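PDB 5E2G: beta-lactamase from Burkholderia cenocepacia, which probably hydrolyses beta-lactams to substituted beta-amino acids, an activity of class C beta-lactamases. Local coordinates for residues I250-T253 and H254-Y257; E80-L83 and A84-A87. One frame throughout, in Å; residues are numbered along the deposited sequence.

Contact 1. Residues I250-T253 and H254-Y257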
loop_
_atom_site.group_PDB
_atom_site.type_symbol
_atom_site.label_atom_id
_atom_site.label_comp_id
_atom_site.label_asym_id
_atom_site.label_seq_id
_atom_site.Cartn_x
_atom_site.Cartn_y
_atom_site.Cartn_z
ATOM N N ILE A 250 -1.670 -2.374 13.881
ATOM C CA ILE A 250 -2.422 -2.209 12.642
ATOM C C ILE A 250 -3.396 -1.046 12.760
ATOM O O ILE A 250 -3.500 -0.208 11.856
ATOM C CB ILE A 250 -3.148 -3.513 12.276
ATOM C CG1 ILE A 250 -2.152 -4.551 11.767
ATOM C CG2 ILE A 250 -4.211 -3.250 11.226
ATOM C CD1 ILE A 250 -2.755 -5.925 11.601
ATOM N N GLU A 251 -4.131 -0.976 13.871
ATOM C CA GLU A 251 -5.107 0.100 14.006
ATOM C C GLU A 251 -4.421 1.461 14.017
ATOM O O GLU A 251 -4.926 2.425 13.430
ATOM C CB GLU A 251 -5.957 -0.087 15.265
ATOM C CG GLU A 251 -7.186 0.812 15.254
ATOM C CD GLU A 251 -8.073 0.666 16.483
ATOM O OE1 GLU A 251 -7.656 -0.005 17.452
ATOM O OE2 GLU A 251 -9.190 1.229 16.477
ATOM N N ARG A 252 -3.241 1.546 14.634
ATOM C CA ARG A 252 -2.538 2.813 14.759
ATOM C C ARG A 252 -2.034 3.349 13.424
ATOM O O ARG A 252 -1.777 4.551 13.322
ATOM C CB ARG A 252 -1.388 2.652 15.743
ATOM C CG ARG A 252 -1.181 3.843 16.636
ATOM C CD ARG A 252 -0.381 3.464 17.864
ATOM N NE ARG A 252 0.335 4.611 18.397
ATOM C CZ ARG A 252 -0.133 5.401 19.355
ATOM N NH1 ARG A 252 0.596 6.428 19.770
ATOM N NH2 ARG A 252 -1.326 5.169 19.896
ATOM N N THR A 253 -1.897 2.509 12.390
ATOM C CA THR A 253 -1.602 3.046 11.061
ATOM C C THR A 253 -2.772 3.837 10.474
ATOM O O THR A 253 -2.621 4.426 9.396
ATOM C CB THR A 253 -1.230 1.936 10.075
ATOM O OG1 THR A 253 -2.412 1.215 9.717
ATOM C CG2 THR A 253 -0.197 0.979 10.670
ATOM N N HIS A 254 -3.930 3.842 11.136
ATOM C CA HIS A 254 -5.079 4.635 10.714
ATOM C C HIS A 254 -5.127 5.996 11.390
ATOM O O HIS A 254 -6.129 6.706 11.254
ATOM C CB HIS A 254 -6.397 3.907 11.013
ATOM C CG HIS A 254 -6.493 2.528 10.434
ATOM N ND1 HIS A 254 -7.599 1.727 10.622
ATOM C CD2 HIS A 254 -5.629 1.806 9.687
ATOM C CE1 HIS A 254 -7.410 0.569 10.018
ATOM N NE2 HIS A 254 -6.221 0.590 9.445
ATOM N N THR A 255 -4.094 6.348 12.150
ATOM C CA THR A 255 -4.016 7.656 12.787
ATOM C C THR A 255 -3.895 8.741 11.724
ATOM O O THR A 255 -3.074 8.627 10.817
ATOM C CB THR A 255 -2.810 7.685 13.730
ATOM O OG1 THR A 255 -2.979 6.697 14.754
ATOM C CG2 THR A 255 -2.631 9.059 14.362
ATOM N N GLY A 256 -4.714 9.788 11.827
ATOM C CA GLY A 256 -4.698 10.868 10.853
ATOM C C GLY A 256 -3.733 11.974 11.232
ATOM O O GLY A 256 -3.919 12.620 12.264
ATOM N N TYR A 257 -2.704 12.206 10.416
ATOM C CA TYR A 257 -1.620 13.128 10.748
ATOM C C TYR A 257 -1.657 14.450 9.994
ATOM O O TYR A 257 -1.277 15.480 10.563
ATOM C CB TYR A 257 -0.267 12.454 10.491
ATOM C CG TYR A 257 0.023 11.313 11.429
ATOM C CD1 TYR A 257 0.338 11.548 12.757
ATOM C CD2 TYR A 257 -0.017 9.996 10.985
ATOM C CE1 TYR A 257 0.612 10.494 13.626
ATOM C CE2 TYR A 257 0.253 8.939 11.839
ATOM C CZ TYR A 257 0.569 9.191 13.156
ATOM O OH TYR A 257 0.838 8.142 14.003
HETATM O O HOH W 1 0.694 5.545 12.856
#
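R252 and T255 meet in a local turn contact, a type I beta turn from R252 to T255 that carries the chain out of helix 244-252 into strand 256-260 of the main antiparallel sheet. The meeting point is R252 O. T255 OG1 gives it a hydrogen bond of 2.8 Å, and T255 N adds a longer one of 3.2 Å. Both donors come from the same face of the carbonyl, but the hydroxyl is tilted only 23° from the plane while the amide stands well above it. The hydroxyl can share this acceptor because a chi1 of -62° places OG1 beside T255's own backbone N. A water donates a third bond to R252 O at 2.7 Å and also bonds to Y257 OH, lying at the edge of the tyrosine ring and in its plane; T255 CG2 lies above one face of that ring, offset toward its rim. One residue earlier, in a bond that overlaps the turn, H254 N reaches E251 O at 2.9 Å. The imidazole meets E251 O and T253 OG1 obliquely, with CB 3.2 Å from E251 O and CD2 3.3 Å from T253 OG1. T253 turns its hydroxyl back along the chain to I250 O, at 2.8 Å and in the carbonyl plane, where T253 N is a second donor. Outside the turn, H254 NE2 bonds to N236 OD1, and the ring meets W269 edge-to-face. T255 packs on P302 and P305. Thus the C-terminal carbonyls I250 O, E251 O and R252 O are met by threonine hydroxyls, turn amides and a water, and the three bonds gripping R252 O probably help to fix the direction in which the chain leaves the helix.

Contact 2. Residues E80-L83 and A84-A87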
loop_
_atom_site.group_PDB
_atom_site.type_symbol
_atom_site.label_atom_id
_atom_site.label_comp_id
_atom_site.label_asym_id
_atom_site.label_seq_id
_atom_site.Cartn_x
_atom_site.Cartn_y
_atom_site.Cartn_z
ATOM N N GLU A 80 10.672 -0.287 20.164
ATOM C CA GLU A 80 11.937 -0.372 19.454
ATOM C C GLU A 80 12.228 0.885 18.662
ATOM O O GLU A 80 13.387 1.125 18.309
ATOM C CB GLU A 80 11.933 -1.599 18.557
ATOM C CG GLU A 80 11.403 -2.810 19.298
ATOM C CD GLU A 80 11.568 -4.087 18.527
ATOM O OE1 GLU A 80 12.722 -4.425 18.187
ATOM O OE2 GLU A 80 10.543 -4.753 18.255
ATOM N N LEU A 81 11.206 1.693 18.391
ATOM C CA LEU A 81 11.398 2.993 17.771
ATOM C C LEU A 81 10.273 3.922 18.197
ATOM O O LEU A 81 9.252 3.498 18.740
ATOM C CB LEU A 81 11.466 2.898 16.240
ATOM C CG LEU A 81 10.275 2.369 15.438
ATOM C CD1 LEU A 81 9.169 3.406 15.232
ATOM C CD2 LEU A 81 10.775 1.859 14.104
ATOM N N SER A 82 10.481 5.204 17.926
ATOM C CA SER A 82 9.430 6.206 17.947
ATOM C C SER A 82 9.283 6.772 16.543
ATOM O O SER A 82 10.280 6.977 15.847
ATOM C CB SER A 82 9.750 7.327 18.943
ATOM O OG SER A 82 8.970 8.479 18.684
ATOM N N LEU A 83 8.042 6.992 16.111
ATOM C CA LEU A 83 7.842 7.653 14.827
ATOM C C LEU A 83 8.436 9.054 14.815
ATOM O O LEU A 83 8.746 9.578 13.738
ATOM C CB LEU A 83 6.361 7.707 14.481
ATOM C CG LEU A 83 5.718 6.357 14.190
ATOM C CD1 LEU A 83 4.272 6.582 13.792
ATOM C CD2 LEU A 83 6.482 5.615 13.099
ATOM N N ALA A 84 8.611 9.663 15.984
ATOM C CA ALA A 84 9.260 10.958 16.095
ATOM C C ALA A 84 10.779 10.868 16.056
ATOM O O ALA A 84 11.442 11.909 16.092
ATOM C CB ALA A 84 8.819 11.650 17.384
ATOM N N ASP A 85 11.345 9.669 15.982
ATOM C CA ASP A 85 12.792 9.536 15.910
ATOM C C ASP A 85 13.321 10.153 14.616
ATOM O O ASP A 85 12.710 9.982 13.553
ATOM C CB ASP A 85 13.206 8.065 15.979
ATOM C CG ASP A 85 12.935 7.439 17.338
ATOM O OD1 ASP A 85 12.737 8.188 18.321
ATOM O OD2 ASP A 85 12.937 6.193 17.422
ATOM N N PRO A 86 14.453 10.855 14.662
ATOM C CA PRO A 86 15.070 11.347 13.430
ATOM C C PRO A 86 15.833 10.239 12.732
ATOM O O PRO A 86 16.349 9.315 13.366
ATOM C CB PRO A 86 16.025 12.433 13.933
ATOM C CG PRO A 86 16.448 11.918 15.266
ATOM C CD PRO A 86 15.247 11.213 15.850
ATOM N N ALA A 87 15.889 10.335 11.402
ATOM C CA ALA A 87 16.651 9.358 10.636
ATOM C C ALA A 87 18.081 9.274 11.136
ATOM O O ALA A 87 18.669 8.188 11.166
ATOM C CB ALA A 87 16.622 9.709 9.149
#
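S82 and D85 hold each other across a short turn in the loop between helices 64-77 and 87-90. The close side is polar. S82 N points almost straight at D85 OD2, at 2.7 Å and 172°, meeting the carboxylate from above its plane. In return, D85 N bonds to S82 O at 2.9 Å, closing the type I beta turn from S82 to D85. The carboxylate folds back over the turn: with chi1 at -68°, CG sits beside D85's own N, and OD1 comes within 3.2 Å of S82 CB. OD2 also accepts from Y90 OH, so one oxygen ties the turn to the helix that follows. L81 is buried beneath, its CB 3.8 Å from D85 OD2 and its side chain packed on helices 64-77, 104-108 and 150-164. The other side is looser. S82 OG, anti to its own N, swings round to the next corner and takes A84 N at 3.0 Å, a bond bent to 141°. The methyl of A84, 3.4 Å from that hydroxyl, belongs to an exposed residue. The serine OG bond to the amide two residues on is that of an ST turn, here superposed on the beta turn, while the aspartate returns a bond to the amide of S82.

In the fold
From the N terminus, helix 64-77, whose start probably carries an SxxK motif (S62 just before it, K65 in its first turn), leads into contact 2, which folds the loop before helix 87-90. Contact 1 comes much later and turns helix 244-252 into strand 256-260. The two are in series, neither nested nor crossed, with centres about 16 Å apart. They nevertheless touch: Y257 OH lies 3.8 Å from L83 CD1. Helix 64-77 connects them further, since side chains of both contacts rest on it, L81 on A75 and Q76, R252 and T253 on S73. A salt bridge from E80 to R245 joins the start of contact 2 to the helix that contact 1 ends.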